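Local coordinates for protein D-ribulose-5-phosphate 3-epimerase, putative (PDB 1TQX) that probably catalyses the interconversion of D-ribulose 5-phosphate and D-xylulose 5-phosphate, using a divalent metal ion bound within a TIM barrel, at residues A6-S11 with G31-H36; I35-M40 with I65-H70. All coordinates share one frame; numbering follows the deposited sequence.

Interaction 1 (A6-S11 with G31-H36). With ZN (zinc ion), chain D.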
ATOM      1  N   ALA A   6       0.976  10.640   9.473  1.00 26.10           N
ATOM      2  CA  ALA A   6       2.190  10.146   8.827  1.00 25.73           C
ATOM      3  C   ALA A   6       2.229   8.655   9.149  1.00 24.87           C
ATOM      4  O   ALA A   6       2.321   8.279  10.312  1.00 25.04           O
ATOM      5  CB  ALA A   6       3.409  10.837   9.400  1.00 26.11           C
ATOM      6  N   ILE A   7       2.160   7.807   8.128  1.00 23.75           N
ATOM      7  CA  ILE A   7       2.148   6.364   8.367  1.00 22.93           C
ATOM      8  C   ILE A   7       3.257   5.600   7.656  1.00 22.46           C
ATOM      9  O   ILE A   7       3.454   5.753   6.452  1.00 22.56           O
ATOM     10  CB  ILE A   7       0.790   5.762   7.935  1.00 23.05           C
ATOM     11  CG1 ILE A   7      -0.336   6.413   8.743  1.00 26.05           C
ATOM     12  CG2 ILE A   7       0.799   4.244   8.118  1.00 22.83           C
ATOM     13  CD1 ILE A   7      -1.716   6.196   8.163  1.00 27.36           C
ATOM     14  N   ILE A   8       3.975   4.771   8.408  1.00 22.36           N
ATOM     15  CA  ILE A   8       5.034   3.961   7.828  1.00 21.98           C
ATOM     16  C   ILE A   8       4.503   2.529   7.771  1.00 22.59           C
ATOM     17  O   ILE A   8       4.066   1.981   8.787  1.00 22.36           O
ATOM     18  CB  ILE A   8       6.318   4.006   8.684  1.00 23.37           C
ATOM     19  CG1 ILE A   8       6.767   5.458   8.867  1.00 20.97           C
ATOM     20  CG2 ILE A   8       7.421   3.196   8.013  1.00 21.54           C
ATOM     21  CD1 ILE A   8       6.971   6.207   7.567  1.00 22.51           C
ATOM     22  N   ALA A   9       4.528   1.935   6.581  1.00 20.99           N
ATOM     23  CA  ALA A   9       4.029   0.575   6.399  1.00 19.93           C
ATOM     24  C   ALA A   9       5.071  -0.337   5.752  1.00 19.61           C
ATOM     25  O   ALA A   9       5.147  -0.435   4.529  1.00 20.85           O
ATOM     26  CB  ALA A   9       2.756   0.603   5.552  1.00 18.51           C
ATOM     27  N   PRO A  10       5.882  -1.025   6.574  1.00 19.02           N
ATOM     28  CA  PRO A  10       6.920  -1.933   6.073  1.00 18.49           C
ATOM     29  C   PRO A  10       6.303  -3.031   5.205  1.00 19.19           C
ATOM     30  O   PRO A  10       5.286  -3.623   5.570  1.00 18.56           O
ATOM     31  CB  PRO A  10       7.537  -2.497   7.354  1.00 17.96           C
ATOM     32  CG  PRO A  10       7.312  -1.385   8.369  1.00 18.70           C
ATOM     33  CD  PRO A  10       5.899  -0.962   8.047  1.00 19.27           C
ATOM     34  N   SER A  11       6.918  -3.299   4.058  1.00 19.02           N
ATOM     35  CA  SER A  11       6.420  -4.326   3.146  1.00 20.27           C
ATOM     36  C   SER A  11       7.095  -5.660   3.454  1.00 20.22           C
ATOM     37  O   SER A  11       8.285  -5.826   3.196  1.00 18.63           O
ATOM     38  CB  SER A  11       6.701  -3.917   1.696  1.00 20.25           C
ATOM     39  OG  SER A  11       6.148  -4.862   0.797  1.00 25.63           O
ATOM     40  N   GLY A  31       7.360   0.258  16.251  1.00 26.00           N
ATOM     41  CA  GLY A  31       6.484   1.402  16.088  1.00 25.60           C
ATOM     42  C   GLY A  31       5.813   1.573  14.739  1.00 24.95           C
ATOM     43  O   GLY A  31       5.130   2.572  14.517  1.00 24.00           O
ATOM     44  N   ALA A  32       5.994   0.623  13.828  1.00 23.89           N
ATOM     45  CA  ALA A  32       5.347   0.738  12.524  1.00 24.12           C
ATOM     46  C   ALA A  32       3.839   0.685  12.762  1.00 22.70           C
ATOM     47  O   ALA A  32       3.352  -0.190  13.476  1.00 23.58           O
ATOM     48  CB  ALA A  32       5.788  -0.411  11.603  1.00 22.07           C
ATOM     49  N   GLU A  33       3.107   1.629  12.177  1.00 24.17           N
ATOM     50  CA  GLU A  33       1.655   1.690  12.345  1.00 23.72           C
ATOM     51  C   GLU A  33       0.910   0.640  11.517  1.00 22.73           C
ATOM     52  O   GLU A  33      -0.079   0.063  11.971  1.00 20.20           O
ATOM     53  CB  GLU A  33       1.133   3.084  11.960  1.00 26.19           C
ATOM     54  CG  GLU A  33       1.641   4.246  12.833  1.00 28.80           C
ATOM     55  CD  GLU A  33       3.000   4.797  12.398  1.00 30.77           C
ATOM     56  OE1 GLU A  33       3.469   5.763  13.035  1.00 30.36           O
ATOM     57  OE2 GLU A  33       3.600   4.282  11.427  1.00 27.41           O
ATOM     58  N   TRP A  34       1.391   0.408  10.300  1.00 20.50           N
ATOM     59  CA  TRP A  34       0.777  -0.541   9.375  1.00 20.09           C
ATOM     60  C   TRP A  34       1.770  -1.622   8.960  1.00 19.88           C
ATOM     61  O   TRP A  34       2.983  -1.440   9.082  1.00 19.11           O
ATOM     62  CB  TRP A  34       0.353   0.183   8.090  1.00 19.28           C
ATOM     63  CG  TRP A  34      -0.828   1.118   8.175  1.00 20.19           C
ATOM     64  CD1 TRP A  34      -1.357   1.695   9.292  1.00 22.17           C
ATOM     65  CD2 TRP A  34      -1.595   1.607   7.071  1.00 19.58           C
ATOM     66  NE1 TRP A  34      -2.410   2.515   8.950  1.00 20.19           N
ATOM     67  CE2 TRP A  34      -2.573   2.479   7.590  1.00 19.33           C
ATOM     68  CE3 TRP A  34      -1.542   1.396   5.683  1.00 18.42           C
ATOM     69  CZ2 TRP A  34      -3.497   3.136   6.777  1.00 18.73           C
ATOM     70  CZ3 TRP A  34      -2.463   2.050   4.870  1.00 19.24           C
ATOM     71  CH2 TRP A  34      -3.428   2.913   5.423  1.00 19.41           C
ATOM     72  N   ILE A  35       1.246  -2.745   8.474  1.00 20.45           N
ATOM     73  CA  ILE A  35       2.084  -3.818   7.951  1.00 19.96           C
ATOM     74  C   ILE A  35       1.518  -3.989   6.540  1.00 20.45           C
ATOM     75  O   ILE A  35       0.324  -4.226   6.368  1.00 20.07           O
ATOM     76  CB  ILE A  35       1.998  -5.138   8.789  1.00 20.23           C
ATOM     77  CG1 ILE A  35       3.070  -6.116   8.304  1.00 20.96           C
ATOM     78  CG2 ILE A  35       0.613  -5.776   8.696  1.00 18.40           C
ATOM     79  CD1 ILE A  35       4.492  -5.608   8.509  1.00 23.05           C
ATOM     80  N   HIS A  36       2.372  -3.808   5.535  1.00 19.11           N
ATOM     81  CA  HIS A  36       1.953  -3.894   4.138  1.00 17.58           C
ATOM     82  C   HIS A  36       2.110  -5.306   3.592  1.00 19.04           C
ATOM     83  O   HIS A  36       3.228  -5.825   3.486  1.00 19.36           O
ATOM     84  CB  HIS A  36       2.776  -2.913   3.302  1.00 16.65           C
ATOM     85  CG  HIS A  36       2.208  -2.654   1.944  1.00 17.23           C
ATOM     86  ND1 HIS A  36       1.088  -1.873   1.743  1.00 17.96           N
ATOM     87  CD2 HIS A  36       2.599  -3.070   0.718  1.00 15.62           C
ATOM     88  CE1 HIS A  36       0.816  -1.820   0.454  1.00 17.39           C
ATOM     89  NE2 HIS A  36       1.718  -2.538  -0.191  1.00 18.35           N
TER
HETATM   90 ZN    ZN D 900       2.326  -3.113  -2.266  1.00 23.78          ZN
HETATM   91  O   HOH W   1       4.363  -6.993   1.365  1.00 23.03           O
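Ile-7 to Pro-10 run beside Trp-34 to His-36 as two neighbouring, buried strands of the barrel, held by a sparse set of hydrogen bonds and by packing against an indole. Their directions diverge by 39°, and only Ser-11 and His-36 form a true bridge. The firm backbone bond runs from His-36 N to Pro-10 O (2.9 Å). Further back, Trp-34 N reaches Ile-8 O only weakly, and the next link is made by a side chain: the bend at chi2 (85°) turns CD of Glu-33 back toward the neighbouring strand, and its OE2 accepts from Ile-8 N at 3.1 Å, the N-H lying above the carboxylate plane. Its other oxygen, OE1, is in a salt bridge with Arg-218 of the helix 210-223. This is the seam between the first and second strands of a TIM barrel, where the parallel sheet closes on itself; the strand 197-200 flanks 7-10 on its other edge. Towards the barrel interior, Ile-7 lays CG2 squarely over the five-membered ring of Trp-34, 3.5 Å from its centroid, a CH-pi contact. Ile-7 CD1 comes near NE1 and CZ2 of the same indole, while Ala-9 CB presses on Trp-34 CB at 3.5 Å. Pro-10 packs its CD against Ala-32 CB (3.6 Å). At the C-terminal end of the pair, His-36 points NE2 at the zinc ion (2.2 Å), and its ND1 is bonded to Asp-68. Ser-11, predicted to bind substrate, sits at the edge of this imidazole, and one water joins its OG to His-36 O (2.7 Å to the latter).

Interaction 2 (I35-M40 with I65-H70); sequences IHLDVM and IFFDVH. With ZN (zinc ion), chain D.
His-36, Asp-38, Asp-68 and His-70 face the barrel interior from two adjacent parallel strands, while Ile-35, Leu-37, Phe-67 and Val-69 face outward. Five backbone hydrogen bonds, from Ile-35 N to Phe-66 O through to Val-39 N to His-70 O, lock the register; Leu-37 N to Asp-68 O (2.8 Å) is almost straight at 177°. On the outer face the packing is close: Leu-37 CD1 rests against Phe-67 CD2 at 3.7 Å, and Val-39 CG2 meets Val-69 CG1 at 3.6 Å. Ile-55 of the helix 52-58 packs on Leu-37, Val-39 and Phe-67, as expected of the beta-alpha-beta crossover joining these strands. The backbones stand further apart at the start: Ile-35 CA and Phe-67 CA are separated by 5.6 Å, Leu-37 CA and Val-69 CA by 4.7 Å. There the partly exposed ring of Phe-66 stays clear of residues 35-40. On the inner face, Asp-38 OD1 (2.1 Å) and His-70 ND1 (2.3 Å) grip the zinc ion together with His-36, and Asp-179 completes the site. Asp-38 is also the predicted proton acceptor; His-70 NE2 is hydrogen-bonded to His-92 NE2. Asp-68 extends CG anti to its backbone N (chi1 175°), and its OD2 lies near the plane of the His-36 ring, 2.6 Å from ND1; the N-H meets it from above the carboxylate plane. Gln-177 also bonds this oxygen and Gln-88 holds OD1, so this second-shell residue fixes the turn of the ring. Since ND1 donates to Asp-68, NE2 keeps its lone pair for the metal, and the nearby negative charge probably makes it a stronger ligand.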
ATOM      1  N   ILE A  35       1.246  -2.745   8.474  1.00 20.45           N
ATOM      2  CA  ILE A  35       2.084  -3.818   7.951  1.00 19.96           C
ATOM      3  C   ILE A  35       1.518  -3.989   6.540  1.00 20.45           C
ATOM      4  O   ILE A  35       0.324  -4.226   6.368  1.00 20.07           O
ATOM      5  CB  ILE A  35       1.998  -5.138   8.789  1.00 20.23           C
ATOM      6  CG1 ILE A  35       3.070  -6.116   8.304  1.00 20.96           C
ATOM      7  CG2 ILE A  35       0.613  -5.776   8.696  1.00 18.40           C
ATOM      8  CD1 ILE A  35       4.492  -5.608   8.509  1.00 23.05           C
ATOM      9  N   HIS A  36       2.372  -3.808   5.535  1.00 19.11           N
ATOM     10  CA  HIS A  36       1.953  -3.894   4.138  1.00 17.58           C
ATOM     11  C   HIS A  36       2.110  -5.306   3.592  1.00 19.04           C
ATOM     12  O   HIS A  36       3.228  -5.825   3.486  1.00 19.36           O
ATOM     13  CB  HIS A  36       2.776  -2.913   3.302  1.00 16.65           C
ATOM     14  CG  HIS A  36       2.208  -2.654   1.944  1.00 17.23           C
ATOM     15  ND1 HIS A  36       1.088  -1.873   1.743  1.00 17.96           N
ATOM     16  CD2 HIS A  36       2.599  -3.070   0.718  1.00 15.62           C
ATOM     17  CE1 HIS A  36       0.816  -1.820   0.454  1.00 17.39           C
ATOM     18  NE2 HIS A  36       1.718  -2.538  -0.191  1.00 18.35           N
ATOM     19  N   LEU A  37       0.987  -5.912   3.217  1.00 17.60           N
ATOM     20  CA  LEU A  37       0.964  -7.285   2.725  1.00 18.46           C
ATOM     21  C   LEU A  37       0.679  -7.397   1.227  1.00 17.49           C
ATOM     22  O   LEU A  37      -0.460  -7.227   0.789  1.00 16.60           O
ATOM     23  CB  LEU A  37      -0.093  -8.072   3.519  1.00 19.09           C
ATOM     24  CG  LEU A  37       0.076  -7.951   5.040  1.00 20.77           C
ATOM     25  CD1 LEU A  37      -1.226  -8.282   5.775  1.00 20.62           C
ATOM     26  CD2 LEU A  37       1.205  -8.878   5.476  1.00 21.61           C
ATOM     27  N   ASP A  38       1.718  -7.690   0.449  1.00 18.27           N
ATOM     28  CA  ASP A  38       1.584  -7.826  -1.004  1.00 19.59           C
ATOM     29  C   ASP A  38       1.132  -9.211  -1.458  1.00 19.28           C
ATOM     30  O   ASP A  38       1.853 -10.190  -1.286  1.00 20.01           O
ATOM     31  CB  ASP A  38       2.915  -7.499  -1.697  1.00 17.75           C
ATOM     32  CG  ASP A  38       3.257  -6.026  -1.635  1.00 18.29           C
ATOM     33  OD1 ASP A  38       2.363  -5.203  -1.887  1.00 16.84           O
ATOM     34  OD2 ASP A  38       4.423  -5.686  -1.353  1.00 22.51           O
ATOM     35  N   VAL A  39      -0.052  -9.268  -2.061  1.00 19.87           N
ATOM     36  CA  VAL A  39      -0.621 -10.517  -2.571  1.00 18.67           C
ATOM     37  C   VAL A  39      -0.488 -10.509  -4.097  1.00 18.96           C
ATOM     38  O   VAL A  39      -1.024  -9.624  -4.763  1.00 19.47           O
ATOM     39  CB  VAL A  39      -2.111 -10.633  -2.185  1.00 18.87           C
ATOM     40  CG1 VAL A  39      -2.688 -11.960  -2.676  1.00 16.93           C
ATOM     41  CG2 VAL A  39      -2.254 -10.523  -0.658  1.00 19.44           C
ATOM     42  N   MET A  40       0.236 -11.487  -4.639  1.00 18.66           N
ATOM     43  CA  MET A  40       0.476 -11.598  -6.084  1.00 18.40           C
ATOM     44  C   MET A  40       0.058 -12.999  -6.544  1.00 18.62           C
ATOM     45  O   MET A  40       0.358 -13.986  -5.867  1.00 19.59           O
ATOM     46  CB  MET A  40       1.962 -11.356  -6.368  1.00 17.30           C
ATOM     47  CG  MET A  40       2.470 -10.041  -5.796  1.00 19.30           C
ATOM     48  SD  MET A  40       4.253  -9.936  -5.911  1.00 24.40           S
ATOM     49  CE  MET A  40       4.543  -8.240  -5.365  1.00 27.02           C
ATOM     50  N   ILE A  65      -1.119  -3.585  15.155  1.00 26.97           N
ATOM     51  CA  ILE A  65      -0.754  -3.237  13.787  1.00 24.29           C
ATOM     52  C   ILE A  65      -1.869  -3.429  12.745  1.00 23.11           C
ATOM     53  O   ILE A  65      -2.538  -4.459  12.700  1.00 24.08           O
ATOM     54  CB  ILE A  65       0.550  -3.964  13.365  1.00 23.14           C
ATOM     55  CG1 ILE A  65       1.211  -3.193  12.220  1.00 21.94           C
ATOM     56  CG2 ILE A  65       0.259  -5.409  12.970  1.00 22.81           C
ATOM     57  CD1 ILE A  65       2.701  -3.485  12.051  1.00 20.87           C
ATOM     58  N   PHE A  66      -2.055  -2.392  11.929  1.00 22.10           N
ATOM     59  CA  PHE A  66      -3.063  -2.296  10.865  1.00 21.49           C
ATOM     60  C   PHE A  66      -2.698  -3.177   9.659  1.00 21.17           C
ATOM     61  O   PHE A  66      -1.600  -3.061   9.116  1.00 20.31           O
ATOM     62  CB  PHE A  66      -3.131  -0.820  10.456  1.00 19.44           C
ATOM     63  CG  PHE A  66      -4.219  -0.469   9.476  1.00 21.71           C
ATOM     64  CD1 PHE A  66      -5.380   0.169   9.910  1.00 20.71           C
ATOM     65  CD2 PHE A  66      -4.024  -0.636   8.105  1.00 22.01           C
ATOM     66  CE1 PHE A  66      -6.324   0.652   8.996  1.00 23.98           C
ATOM     67  CE2 PHE A  66      -4.964  -0.159   7.178  1.00 22.73           C
ATOM     68  CZ  PHE A  66      -6.112   0.489   7.628  1.00 24.82           C
ATOM     69  N   PHE A  67      -3.620  -4.041   9.241  1.00 19.09           N
ATOM     70  CA  PHE A  67      -3.380  -4.930   8.107  1.00 19.73           C
ATOM     71  C   PHE A  67      -3.722  -4.257   6.779  1.00 20.18           C
ATOM     72  O   PHE A  67      -4.895  -4.085   6.435  1.00 20.62           O
ATOM     73  CB  PHE A  67      -4.190  -6.228   8.272  1.00 20.58           C
ATOM     74  CG  PHE A  67      -3.480  -7.296   9.072  1.00 21.65           C
ATOM     75  CD1 PHE A  67      -2.823  -6.992  10.268  1.00 22.00           C
ATOM     76  CD2 PHE A  67      -3.488  -8.620   8.637  1.00 20.90           C
ATOM     77  CE1 PHE A  67      -2.188  -8.000  11.010  1.00 22.82           C
ATOM     78  CE2 PHE A  67      -2.855  -9.632   9.374  1.00 21.64           C
ATOM     79  CZ  PHE A  67      -2.207  -9.319  10.559  1.00 23.86           C
ATOM     80  N   ASP A  68      -2.689  -3.876   6.038  1.00 19.25           N
ATOM     81  CA  ASP A  68      -2.854  -3.205   4.755  1.00 20.39           C
ATOM     82  C   ASP A  68      -2.512  -4.184   3.623  1.00 20.21           C
ATOM     83  O   ASP A  68      -1.343  -4.454   3.340  1.00 19.21           O
ATOM     84  CB  ASP A  68      -1.951  -1.968   4.751  1.00 19.68           C
ATOM     85  CG  ASP A  68      -1.937  -1.246   3.432  1.00 20.99           C
ATOM     86  OD1 ASP A  68      -3.001  -1.120   2.787  1.00 19.71           O
ATOM     87  OD2 ASP A  68      -0.841  -0.774   3.055  1.00 22.71           O
ATOM     88  N   VAL A  69      -3.551  -4.707   2.980  1.00 20.13           N
ATOM     89  CA  VAL A  69      -3.388  -5.694   1.913  1.00 19.85           C
ATOM     90  C   VAL A  69      -3.443  -5.113   0.507  1.00 19.33           C
ATOM     91  O   VAL A  69      -4.449  -4.531   0.099  1.00 19.40           O
ATOM     92  CB  VAL A  69      -4.461  -6.815   2.025  1.00 19.18           C
ATOM     93  CG1 VAL A  69      -4.132  -7.941   1.052  1.00 18.03           C
ATOM     94  CG2 VAL A  69      -4.519  -7.347   3.460  1.00 16.42           C
ATOM     95  N   HIS A  70      -2.349  -5.280  -0.233  1.00 18.92           N
ATOM     96  CA  HIS A  70      -2.260  -4.790  -1.602  1.00 18.51           C
ATOM     97  C   HIS A  70      -2.523  -5.980  -2.520  1.00 17.82           C
ATOM     98  O   HIS A  70      -1.680  -6.864  -2.658  1.00 16.46           O
ATOM     99  CB  HIS A  70      -0.863  -4.213  -1.868  1.00 19.79           C
ATOM    100  CG  HIS A  70      -0.682  -3.665  -3.249  1.00 21.69           C
ATOM    101  ND1 HIS A  70       0.518  -3.139  -3.685  1.00 21.70           N
ATOM    102  CD2 HIS A  70      -1.534  -3.575  -4.298  1.00 21.46           C
ATOM    103  CE1 HIS A  70       0.395  -2.752  -4.943  1.00 21.21           C
ATOM    104  NE2 HIS A  70      -0.840  -3.005  -5.338  1.00 23.72           N
TER
HETATM  105 ZN    ZN D 900       2.326  -3.113  -2.266  1.00 23.78          ZN

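Both contacts are buried and share the strand 34-40, which is flanked by 7-10 in interaction 1 and by 66-72 in interaction 2. The regular parallel ladder belongs to interaction 2; interaction 1, at the barrel seam, has fewer backbone bonds and relies on a glutamate and an indole instead. They differ in setting too: the glutamate of 31-36 is partly exposed just before the strand 34-40 begins, at the N-terminal end of the barrel strands, whereas the polar groups of interaction 2 are buried around the metal. The two meet where the Trp-34 and Phe-66 rings stack, and again where Ser-11 OG lies 2.9 Å from Asp-38 OD2. His-36 ties both to the zinc ion.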